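PDB 4FMV: glucuronoarabinoxylan endo-1,4-beta-xylanase from Clostridium papyrosolvens, which probably cleaves internal beta-1,4 linkages of xylan chains such as glucuronoarabinoxylan, this chain being the catalytic part of a longer secreted enzyme that also carries carbohydrate-binding and dockerin modules. Local coordinates for residues F84-N89 and A137-N142; M174-F179 and D200-H205; P188-A193 and M214-Y219; K226-T231 and G257-Y262. All coordinates share one frame; numbering follows the deposited sequence.

Contact 1 (F84-N89 and A137-N142)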
# COMPACT_ATOMS: atom_id res chain seq x y z
N PHE A 84 -9.49 -2.22 2.85
CA PHE A 84 -9.12 -3.30 3.76
C PHE A 84 -8.98 -2.77 5.17
O PHE A 84 -9.00 -1.55 5.37
CB PHE A 84 -7.87 -4.06 3.30
CG PHE A 84 -6.56 -3.31 3.50
CD1 PHE A 84 -6.18 -2.29 2.63
CD2 PHE A 84 -5.68 -3.68 4.50
CE1 PHE A 84 -4.97 -1.64 2.77
CE2 PHE A 84 -4.45 -3.04 4.65
CZ PHE A 84 -4.10 -2.01 3.79
N ALA A 85 -8.88 -3.67 6.14
CA ALA A 85 -8.87 -3.30 7.56
C ALA A 85 -7.80 -4.06 8.33
O ALA A 85 -7.62 -5.26 8.10
CB ALA A 85 -10.26 -3.58 8.18
N SER A 86 -7.10 -3.36 9.24
CA SER A 86 -6.13 -4.02 10.14
C SER A 86 -6.50 -3.69 11.59
O SER A 86 -6.85 -2.53 11.89
CB SER A 86 -4.73 -3.43 9.89
OG SER A 86 -4.32 -3.53 8.52
N PRO A 87 -6.47 -4.70 12.48
CA PRO A 87 -6.48 -4.58 13.95
C PRO A 87 -5.10 -4.32 14.59
O PRO A 87 -4.13 -5.01 14.22
CB PRO A 87 -7.03 -5.94 14.38
CG PRO A 87 -6.45 -6.94 13.28
CD PRO A 87 -6.07 -6.06 12.06
N TRP A 88 -5.00 -3.39 15.54
CA TRP A 88 -3.87 -3.31 16.47
C TRP A 88 -4.02 -4.19 17.71
O TRP A 88 -3.03 -4.63 18.28
CB TRP A 88 -3.59 -1.88 16.92
CG TRP A 88 -2.83 -1.01 15.97
CD1 TRP A 88 -1.65 -0.33 16.23
CD2 TRP A 88 -3.21 -0.66 14.63
NE1 TRP A 88 -1.30 0.42 15.11
CE2 TRP A 88 -2.23 0.22 14.13
CE3 TRP A 88 -4.28 -1.02 13.81
CZ2 TRP A 88 -2.28 0.74 12.83
CZ3 TRP A 88 -4.34 -0.50 12.53
CH2 TRP A 88 -3.35 0.38 12.06
N ASN A 89 -5.25 -4.34 18.19
CA ASN A 89 -5.54 -5.20 19.33
C ASN A 89 -6.88 -5.87 19.16
O ASN A 89 -7.77 -5.33 18.50
CB ASN A 89 -5.59 -4.40 20.65
CG ASN A 89 -4.29 -3.67 20.98
OD1 ASN A 89 -3.32 -4.26 21.45
ND2 ASN A 89 -4.30 -2.37 20.78
N ALA A 137 -10.08 -7.17 1.95
CA ALA A 137 -9.31 -8.09 2.79
C ALA A 137 -9.32 -7.60 4.23
O ALA A 137 -9.58 -6.42 4.50
CB ALA A 137 -7.84 -8.19 2.29
N ILE A 138 -9.03 -8.51 5.16
CA ILE A 138 -8.92 -8.15 6.56
C ILE A 138 -7.66 -8.80 7.14
O ILE A 138 -7.36 -9.95 6.82
CB ILE A 138 -10.19 -8.56 7.34
CG1 ILE A 138 -10.20 -7.88 8.73
CG2 ILE A 138 -10.32 -10.11 7.42
CD1 ILE A 138 -11.62 -7.85 9.38
N SER A 139 -6.92 -8.04 7.96
CA SER A 139 -5.61 -8.43 8.47
C SER A 139 -5.73 -9.03 9.86
O SER A 139 -6.57 -8.60 10.65
CB SER A 139 -4.66 -7.21 8.48
OG SER A 139 -3.34 -7.53 8.94
N VAL A 140 -4.92 -10.05 10.14
CA VAL A 140 -4.91 -10.71 11.44
C VAL A 140 -4.35 -9.76 12.50
O VAL A 140 -4.92 -9.63 13.58
CB VAL A 140 -4.08 -12.04 11.42
CG1 VAL A 140 -4.01 -12.69 12.82
CG2 VAL A 140 -4.63 -13.02 10.38
N GLN A 141 -3.20 -9.16 12.24
CA GLN A 141 -2.62 -8.23 13.20
C GLN A 141 -1.72 -7.18 12.54
O GLN A 141 -0.87 -7.53 11.70
CB GLN A 141 -1.77 -9.06 14.22
CG GLN A 141 -0.95 -8.19 15.23
CD GLN A 141 -1.81 -7.46 16.25
OE1 GLN A 141 -2.67 -8.06 16.89
NE2 GLN A 141 -1.56 -6.13 16.43
N ASN A 142 -1.80 -5.94 12.99
CA ASN A 142 -0.79 -4.94 12.67
C ASN A 142 0.50 -5.15 13.47
O ASN A 142 0.47 -5.19 14.70
CB ASN A 142 -1.31 -3.54 13.00
CG ASN A 142 -0.31 -2.47 12.65
OD1 ASN A 142 -0.06 -2.22 11.47
ND2 ASN A 142 0.31 -1.84 13.67

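Contact 2 (M174-F179 and D200-H205)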
# COMPACT_ATOMS: atom_id res chain seq x y z
N MET A 174 -5.30 -11.08 5.17
CA MET A 174 -4.00 -10.47 5.02
C MET A 174 -3.16 -10.83 6.24
O MET A 174 -3.64 -10.80 7.36
CB MET A 174 -4.15 -8.95 4.95
CG MET A 174 -2.84 -8.18 5.10
SD MET A 174 -3.09 -6.37 4.99
CE MET A 174 -3.50 -6.16 3.24
N ALA A 175 -1.89 -11.14 6.01
CA ALA A 175 -0.96 -11.29 7.12
C ALA A 175 0.46 -11.19 6.61
O ALA A 175 0.69 -11.36 5.41
CB ALA A 175 -1.16 -12.67 7.73
N PRO A 176 1.44 -11.16 7.53
CA PRO A 176 1.53 -10.74 8.95
C PRO A 176 1.61 -9.24 9.25
O PRO A 176 1.56 -8.90 10.42
CB PRO A 176 2.75 -11.52 9.46
CG PRO A 176 3.64 -11.53 8.30
CD PRO A 176 2.74 -11.69 7.08
N GLU A 177 1.88 -8.39 8.24
CA GLU A 177 2.16 -6.97 8.46
C GLU A 177 3.31 -6.72 9.45
O GLU A 177 3.18 -5.95 10.40
CB GLU A 177 0.91 -6.20 8.91
CG GLU A 177 -0.22 -6.14 7.85
CD GLU A 177 -1.12 -4.95 8.09
OE1 GLU A 177 -0.70 -3.84 7.71
OE2 GLU A 177 -2.22 -5.11 8.69
N SER A 178 4.43 -7.40 9.23
CA SER A 178 5.64 -7.15 10.00
C SER A 178 6.08 -5.70 9.82
O SER A 178 5.99 -5.14 8.72
CB SER A 178 6.76 -8.09 9.53
OG SER A 178 8.00 -7.67 10.07
N PHE A 179 6.57 -5.09 10.91
CA PHE A 179 6.89 -3.67 10.88
C PHE A 179 7.98 -3.34 9.87
O PHE A 179 8.01 -2.24 9.33
CB PHE A 179 7.29 -3.18 12.28
CG PHE A 179 8.69 -3.58 12.71
CD1 PHE A 179 8.97 -4.88 13.11
CD2 PHE A 179 9.71 -2.64 12.76
CE1 PHE A 179 10.26 -5.26 13.52
CE2 PHE A 179 11.01 -2.99 13.17
CZ PHE A 179 11.28 -4.31 13.56
N ASP A 200 -4.55 -14.79 1.55
CA ASP A 200 -4.70 -14.07 0.29
C ASP A 200 -3.71 -12.96 -0.06
O ASP A 200 -3.28 -12.84 -1.21
CB ASP A 200 -6.14 -13.64 0.13
CG ASP A 200 -7.08 -14.80 0.37
OD1 ASP A 200 -7.21 -15.63 -0.56
OD2 ASP A 200 -7.62 -14.91 1.49
N VAL A 201 -3.38 -12.13 0.93
CA VAL A 201 -2.48 -11.01 0.70
C VAL A 201 -1.38 -11.04 1.74
O VAL A 201 -1.67 -11.11 2.94
CB VAL A 201 -3.23 -9.64 0.74
CG1 VAL A 201 -2.27 -8.49 0.53
CG2 VAL A 201 -4.36 -9.60 -0.32
N LEU A 202 -0.13 -11.01 1.30
CA LEU A 202 0.97 -10.93 2.26
C LEU A 202 1.21 -9.43 2.42
O LEU A 202 1.63 -8.77 1.46
CB LEU A 202 2.23 -11.63 1.70
CG LEU A 202 3.31 -12.03 2.72
CD1 LEU A 202 4.36 -12.95 2.10
CD2 LEU A 202 3.96 -10.81 3.29
N GLY A 203 0.85 -8.88 3.58
CA GLY A 203 1.13 -7.49 3.90
C GLY A 203 2.43 -7.30 4.66
O GLY A 203 2.76 -8.10 5.53
N CYS A 204 3.10 -6.18 4.43
CA CYS A 204 4.33 -5.87 5.13
C CYS A 204 4.46 -4.36 5.29
O CYS A 204 3.88 -3.59 4.51
CB CYS A 204 5.53 -6.38 4.34
SG CYS A 204 5.76 -5.58 2.72
N HIS A 205 5.24 -3.93 6.28
CA HIS A 205 5.58 -2.52 6.43
C HIS A 205 7.07 -2.32 6.20
O HIS A 205 7.87 -3.24 6.32
CB HIS A 205 5.19 -1.99 7.81
CG HIS A 205 3.74 -2.14 8.14
ND1 HIS A 205 3.21 -1.82 9.37
CD2 HIS A 205 2.70 -2.59 7.39
CE1 HIS A 205 1.92 -2.05 9.37
NE2 HIS A 205 1.58 -2.53 8.18
O HOH W 1 5.15 -8.84 6.69

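Contact 3 (P188-A193 and M214-Y219)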
# COMPACT_ATOMS: atom_id res chain seq x y z
N PRO A 188 6.75 -18.93 8.03
CA PRO A 188 6.02 -20.15 8.39
C PRO A 188 4.70 -20.30 7.62
O PRO A 188 4.29 -21.43 7.32
CB PRO A 188 5.77 -19.97 9.90
CG PRO A 188 6.95 -19.16 10.36
CD PRO A 188 7.17 -18.16 9.21
N ILE A 189 4.05 -19.19 7.31
CA ILE A 189 2.81 -19.20 6.53
C ILE A 189 3.09 -19.75 5.13
O ILE A 189 2.39 -20.65 4.64
CB ILE A 189 2.21 -17.77 6.42
CG1 ILE A 189 1.79 -17.26 7.80
CG2 ILE A 189 1.03 -17.73 5.45
CD1 ILE A 189 1.60 -15.77 7.85
N LEU A 190 4.13 -19.21 4.48
CA LEU A 190 4.44 -19.63 3.11
C LEU A 190 4.87 -21.10 3.03
O LEU A 190 4.59 -21.78 2.03
CB LEU A 190 5.51 -18.70 2.49
CG LEU A 190 5.13 -17.22 2.48
CD1 LEU A 190 6.24 -16.33 1.89
CD2 LEU A 190 3.83 -17.03 1.71
N ASN A 191 5.50 -21.61 4.09
CA ASN A 191 5.99 -23.01 4.08
C ASN A 191 4.95 -24.02 4.55
O ASN A 191 5.23 -25.23 4.61
CB ASN A 191 7.23 -23.16 4.95
CG ASN A 191 8.43 -22.47 4.37
OD1 ASN A 191 8.64 -22.48 3.15
ND2 ASN A 191 9.22 -21.84 5.24
N ASP A 192 3.77 -23.54 4.92
CA ASP A 192 2.73 -24.46 5.34
C ASP A 192 1.63 -24.38 4.32
O ASP A 192 1.11 -23.30 4.04
CB ASP A 192 2.20 -24.12 6.73
CG ASP A 192 1.14 -25.11 7.21
OD1 ASP A 192 1.50 -26.13 7.81
OD2 ASP A 192 -0.07 -24.87 6.98
N ALA A 193 1.28 -25.53 3.76
CA ALA A 193 0.27 -25.60 2.71
C ALA A 193 -1.11 -25.06 3.13
O ALA A 193 -1.78 -24.36 2.37
CB ALA A 193 0.16 -27.04 2.15
N MET A 214 13.51 -5.90 0.24
CA MET A 214 12.20 -5.72 -0.38
C MET A 214 11.85 -6.89 -1.30
O MET A 214 10.67 -7.14 -1.57
CB MET A 214 12.12 -4.40 -1.14
CG MET A 214 12.25 -3.16 -0.26
SD MET A 214 12.16 -1.60 -1.19
CE MET A 214 12.62 -0.42 0.11
N ALA A 215 12.87 -7.57 -1.82
CA ALA A 215 12.66 -8.77 -2.63
C ALA A 215 12.38 -9.95 -1.69
O ALA A 215 12.95 -10.04 -0.60
CB ALA A 215 13.91 -9.06 -3.50
N TYR A 216 11.51 -10.86 -2.11
CA TYR A 216 11.13 -11.97 -1.23
C TYR A 216 11.06 -13.24 -2.07
O TYR A 216 9.99 -13.61 -2.49
CB TYR A 216 9.77 -11.69 -0.58
CG TYR A 216 9.42 -12.54 0.63
CD1 TYR A 216 10.27 -13.57 1.07
CD2 TYR A 216 8.24 -12.33 1.31
CE1 TYR A 216 9.93 -14.34 2.19
CE2 TYR A 216 7.90 -13.10 2.42
CZ TYR A 216 8.74 -14.10 2.85
OH TYR A 216 8.37 -14.83 3.96
N PRO A 217 12.20 -13.89 -2.33
CA PRO A 217 12.19 -15.09 -3.18
C PRO A 217 11.17 -16.16 -2.76
O PRO A 217 10.50 -16.74 -3.62
CB PRO A 217 13.60 -15.63 -3.04
CG PRO A 217 14.43 -14.40 -2.82
CD PRO A 217 13.58 -13.49 -1.97
N LEU A 218 11.07 -16.45 -1.47
CA LEU A 218 10.15 -17.52 -1.06
C LEU A 218 8.70 -17.17 -1.42
O LEU A 218 7.94 -18.01 -1.93
CB LEU A 218 10.26 -17.80 0.43
CG LEU A 218 9.36 -18.94 0.91
CD1 LEU A 218 9.66 -20.22 0.12
CD2 LEU A 218 9.53 -19.18 2.40
N TYR A 219 8.31 -15.92 -1.19
CA TYR A 219 6.97 -15.51 -1.60
C TYR A 219 6.78 -15.68 -3.10
O TYR A 219 5.76 -16.21 -3.54
CB TYR A 219 6.65 -14.06 -1.22
CG TYR A 219 5.41 -13.57 -1.94
CD1 TYR A 219 4.14 -13.89 -1.47
CD2 TYR A 219 5.51 -12.83 -3.12
CE1 TYR A 219 3.00 -13.47 -2.13
CE2 TYR A 219 4.37 -12.39 -3.80
CZ TYR A 219 3.13 -12.73 -3.30
OH TYR A 219 2.00 -12.32 -3.96

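Contact 4 (K226-T231 and G257-Y262)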
# COMPACT_ATOMS: atom_id res chain seq x y z
N LYS A 226 -1.79 -15.25 -5.05
CA LYS A 226 -1.55 -14.39 -3.87
C LYS A 226 -1.14 -13.00 -4.33
O LYS A 226 -0.80 -12.79 -5.49
CB LYS A 226 -0.43 -14.95 -2.97
CG LYS A 226 -0.56 -16.43 -2.59
CD LYS A 226 -1.88 -16.74 -1.92
CE LYS A 226 -2.14 -18.26 -1.88
NZ LYS A 226 -3.45 -18.58 -1.24
N GLU A 227 -1.19 -12.06 -3.39
CA GLU A 227 -0.72 -10.71 -3.62
C GLU A 227 0.23 -10.30 -2.50
O GLU A 227 0.19 -10.85 -1.41
CB GLU A 227 -1.90 -9.74 -3.71
CG GLU A 227 -2.79 -9.93 -4.93
CD GLU A 227 -3.15 -8.62 -5.60
OE1 GLU A 227 -3.77 -7.77 -4.93
OE2 GLU A 227 -2.80 -8.44 -6.78
N LEU A 228 1.08 -9.33 -2.80
CA LEU A 228 2.07 -8.81 -1.87
C LEU A 228 1.94 -7.28 -1.84
O LEU A 228 2.15 -6.62 -2.86
CB LEU A 228 3.46 -9.21 -2.37
CG LEU A 228 4.70 -8.69 -1.62
CD1 LEU A 228 4.73 -9.16 -0.17
CD2 LEU A 228 6.02 -9.08 -2.33
N TRP A 229 1.58 -6.72 -0.68
CA TRP A 229 1.36 -5.28 -0.57
C TRP A 229 2.23 -4.71 0.53
O TRP A 229 2.35 -5.31 1.59
CB TRP A 229 -0.08 -4.95 -0.17
CG TRP A 229 -1.18 -5.45 -1.03
CD1 TRP A 229 -1.10 -6.21 -2.16
CD2 TRP A 229 -2.57 -5.22 -0.79
NE1 TRP A 229 -2.37 -6.47 -2.64
CE2 TRP A 229 -3.29 -5.86 -1.81
CE3 TRP A 229 -3.28 -4.51 0.20
CZ2 TRP A 229 -4.69 -5.84 -1.87
CZ3 TRP A 229 -4.66 -4.50 0.14
CH2 TRP A 229 -5.35 -5.14 -0.89
N MET A 230 2.76 -3.51 0.30
CA MET A 230 3.37 -2.77 1.39
C MET A 230 2.22 -1.94 1.95
O MET A 230 1.70 -1.04 1.29
CB MET A 230 4.42 -1.85 0.80
CG MET A 230 5.46 -1.34 1.77
SD MET A 230 4.79 -0.38 3.12
CE MET A 230 4.05 1.03 2.26
N THR A 231 1.77 -2.30 3.15
CA THR A 231 0.54 -1.73 3.72
C THR A 231 0.64 -0.53 4.67
O THR A 231 -0.38 0.02 5.07
CB THR A 231 -0.25 -2.85 4.45
OG1 THR A 231 0.54 -3.38 5.52
CG2 THR A 231 -0.60 -3.95 3.48
N GLY A 257 10.78 -4.88 -5.25
CA GLY A 257 9.82 -5.64 -4.47
C GLY A 257 8.79 -6.39 -5.30
O GLY A 257 8.21 -7.38 -4.83
N ASN A 258 8.57 -5.95 -6.54
CA ASN A 258 7.50 -6.51 -7.38
C ASN A 258 6.14 -6.50 -6.69
O ASN A 258 5.27 -7.34 -6.93
CB ASN A 258 7.85 -7.91 -7.90
CG ASN A 258 8.92 -7.88 -8.97
OD1 ASN A 258 8.64 -7.67 -10.15
ND2 ASN A 258 10.16 -8.08 -8.56
N MET A 259 5.94 -5.51 -5.84
CA MET A 259 4.73 -5.48 -5.04
C MET A 259 3.52 -5.05 -5.83
O MET A 259 3.65 -4.32 -6.83
CB MET A 259 4.95 -4.61 -3.81
CG MET A 259 6.09 -5.21 -2.97
SD MET A 259 6.13 -4.59 -1.32
CE MET A 259 7.28 -5.77 -0.60
N ASN A 260 2.36 -5.55 -5.42
CA ASN A 260 1.11 -5.22 -6.10
C ASN A 260 0.52 -3.89 -5.66
O ASN A 260 -0.28 -3.29 -6.37
CB ASN A 260 0.10 -6.36 -5.91
CG ASN A 260 0.66 -7.71 -6.35
OD1 ASN A 260 1.06 -8.52 -5.52
ND2 ASN A 260 0.70 -7.95 -7.66
N ALA A 261 0.92 -3.41 -4.48
CA ALA A 261 0.34 -2.19 -3.93
C ALA A 261 1.31 -1.50 -2.96
O ALA A 261 2.15 -2.16 -2.35
CB ALA A 261 -0.96 -2.51 -3.20
N TYR A 262 1.19 -0.18 -2.83
CA TYR A 262 1.95 0.57 -1.83
C TYR A 262 0.96 1.50 -1.12
O TYR A 262 0.35 2.38 -1.75
CB TYR A 262 3.09 1.37 -2.48
CG TYR A 262 4.00 2.13 -1.51
CD1 TYR A 262 3.58 3.31 -0.90
CD2 TYR A 262 5.28 1.67 -1.22
CE1 TYR A 262 4.40 4.02 -0.04
CE2 TYR A 262 6.12 2.37 -0.34
CZ TYR A 262 5.66 3.54 0.25
OH TYR A 262 6.48 4.24 1.11

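Contact 1 (F84-N89 and A137-N142)
Asn142 lies flat over one face of the Trp88 indole, its amide plane only 23° from the ring plane. Its CB sits over the six-membered ring, 4.0 Å from the centroid of that Trp88 ring, while ND2 reaches toward the five-membered rim. There Asn142 ND2 and Trp88 NE1 come within 3.1 Å, but both are donors, so this is stacking and no hydrogen bond. With CG of Asn142 anti to the backbone N (chi1 -179°), the amide is carried across the indole, and OD1 is bound by Arg47. Trp150 and Trp25 meet the indole edge-to-face. Gln141 starts away from the other segment, but a bend at chi2 (70°) brings its carboxamide back. NE2 then gives an almost straight bond to Trp88 O, at 2.8 Å, approaching from above that carbonyl plane. The same NE2 also donates to Asn142 O, and both acceptors lie in the amide plane, which fixes its rotation. OE1 goes to Trp153. Strands 82-86 and 137-139 are neighbouring parallel staves of the (beta/alpha)8 barrel, and these residues lie at their C-terminal ends, where enzymes of this fold bind substrate. In the strands Ser139 N donates to Ala85 O at 2.9 Å; Val140 is then an extra residue, the register slips by one, and past it Asn142 N donates to Pro87 O at 2.8 Å. The Pro87 ring presses CD onto Ser139 O at 2.9 Å, a tight approach. Ser86 OG lies 3.7 Å from Ser139 CB, and both serine hydroxyls hydrogen-bond to OE2 of Glu177.

Contact 2 (M174-F179 and D200-H205)
Glu177 and His205 make the tight end of this contact, the imidazole NE2 donating to Glu177 OE1 at 2.7 Å. The carboxylate and ring planes are 77° apart; OE1 lies near the imidazole plane, and NE2 meets it from above the carboxylate plane. Glu177 O lies over one face of the same ring. OE1 is gripped further by Thr231 and by a salt bridge to Arg47, and His205 ND1 bonds to Glu143. His205 is also held through its backbone, N to Ser178 O at 2.8 Å.

Looser is the middle, where a cis peptide precedes Pro176 and the chain leaves regular strand geometry. Gly203 O takes a bent bond from Glu177 N (134° at the hydrogen), yet the next amide, Ser178 N, lies 4.1 Å from Gly203 O, and a water bridges the two. Before the cis peptide the pairing is regular, with Ala175 N to Val201 O at 3.1 Å.

Strands 172-178 and 201-205 are adjacent parallel strands of the (beta/alpha)8 barrel. Met174 and Val201, touching CE to CG1, lie against Trp229 of strand 227-232; Ala175 packs on helix 155-164, and Pro176 and Leu202 on helix 183-190.

Contact 3 (P188-A193 and M214-Y219)
Leu190 pushes its CD1 methyl into an angle formed by Tyr216 and Tyr219, joining two neighbouring helical elements of the outer layer of the (beta/alpha)8 barrel. Helix 183-190 follows barrel strand 172-178, and helix 217-221 follows strand 201-205. Leu190 CG stands anti to the carbonyl carbon (chi1 -57°), which turns the isobutyl end toward the tyrosines. The leucine and Tyr216 meet tip to tip: CD1 of Leu190 stands 3.3 Å from Tyr216 OH and 3.5 Å from Tyr216 CZ. Turning to Tyr219, the same methyl rests 3.9 Å from Tyr219 CB, while Leu190 CD2 lies at the edge of the ring, near its plane. A third partner, Leu218, lays its CD2 methyl against Leu190 CB at 4.0 Å. No hydrogen bond spans the two segments, so the join is one of apolar packing.

Further out, exposed Asn191 crosses Leu218 at about a right angle, placing OD1 and ND2 beside its methyls. Tyr216 is fixed at its tip, where OH hydrogen-bonds to Asp187 and Ser186 of helix 183-190, and Phe181 meets its ring with the planes nearly perpendicular. Tyr216 is also the N-cap residue of helix 217-221. After Leu190 the chain turns, and Asp192 becomes the N-cap of helix 193-198, its OD2 taking Ala195 N and its OD1 a salt bridge with Lys163. One face of the Tyr216 ring carries a backbone amide: Tyr219 N, 3.8 Å above the plane and offset toward the rim.

Contact 4 (K226-T231 and G257-Y262)
Asn260 supplies both ends of a paired hydrogen-bond link to Leu228. Its OD1 accepts Leu228 N at 2.8 Å, nearly straight and in the carbonyl plane of the amide, while its own N donates to Leu228 O, also at 2.8 Å. Farther along, Met230 N donates to Ala261 O at 3.0 Å. Asn260 ND2 turns to Glu15 O.

Two CH-pi contacts follow. Met230, bent at both chi2 (-61°) and chi3 (-62°), folds its CE methyl over the middle of the Tyr262 ring, 3.5 Å from the centroid of that Tyr262 ring; the sulfur stays farther out and oblique, in a Met-aromatic contact. The two side chains lie alongside, pointing the same way, and Tyr262 OH bonds to Glu249 of helix 240-255. That helix links strands 227-232 and 261-266 in a beta-alpha-beta unit, the last one before the (beta/alpha)8 barrel closes onto strand 11-22. The second CH-pi contact sets Ala261 CB over the Trp229 indole, 3.8 Å from the centroid of the five-membered ring of Trp229.

Among apolar pairs, Leu228 crosses Met259, with Leu228 CD2 3.9 Å from Met259 CG, and the sulfur of Met259 rests against Met230 CB.

Polar groups stack as well. The Glu227 carboxylate lies over the Asn260 amide with planes 21° apart, OE2 of Glu227 being 3.6 Å from Asn260 CG. Glu227 OE1 receives Trp229 NE1 from above its plane and forms a salt bridge with Arg17.

Overall arrangement
Contacts 1, 2 and 4 tie together neighbouring parallel strands of one (beta/alpha)8 barrel, in chain order 82-86, 137-139, 172-178, 201-205, 227-232 and 261-266. Centres of contacts 1 and 2, like those of 2 and 4, are 9 Å apart, and those of 1 and 4 about 16 Å. Inside the barrel Phe84, Met174 and Trp229 pack together, and the side chain of Glu177 joins the three strand pairs. Contact 3 lies in the outer helical layer, 11 Å between centres from contact 2, with which its segments alternate along the chain; Leu202 packs on its Leu190, Tyr216 and Tyr219. Its centre is about 13 Å from that of contact 4, on which Tyr219 also packs.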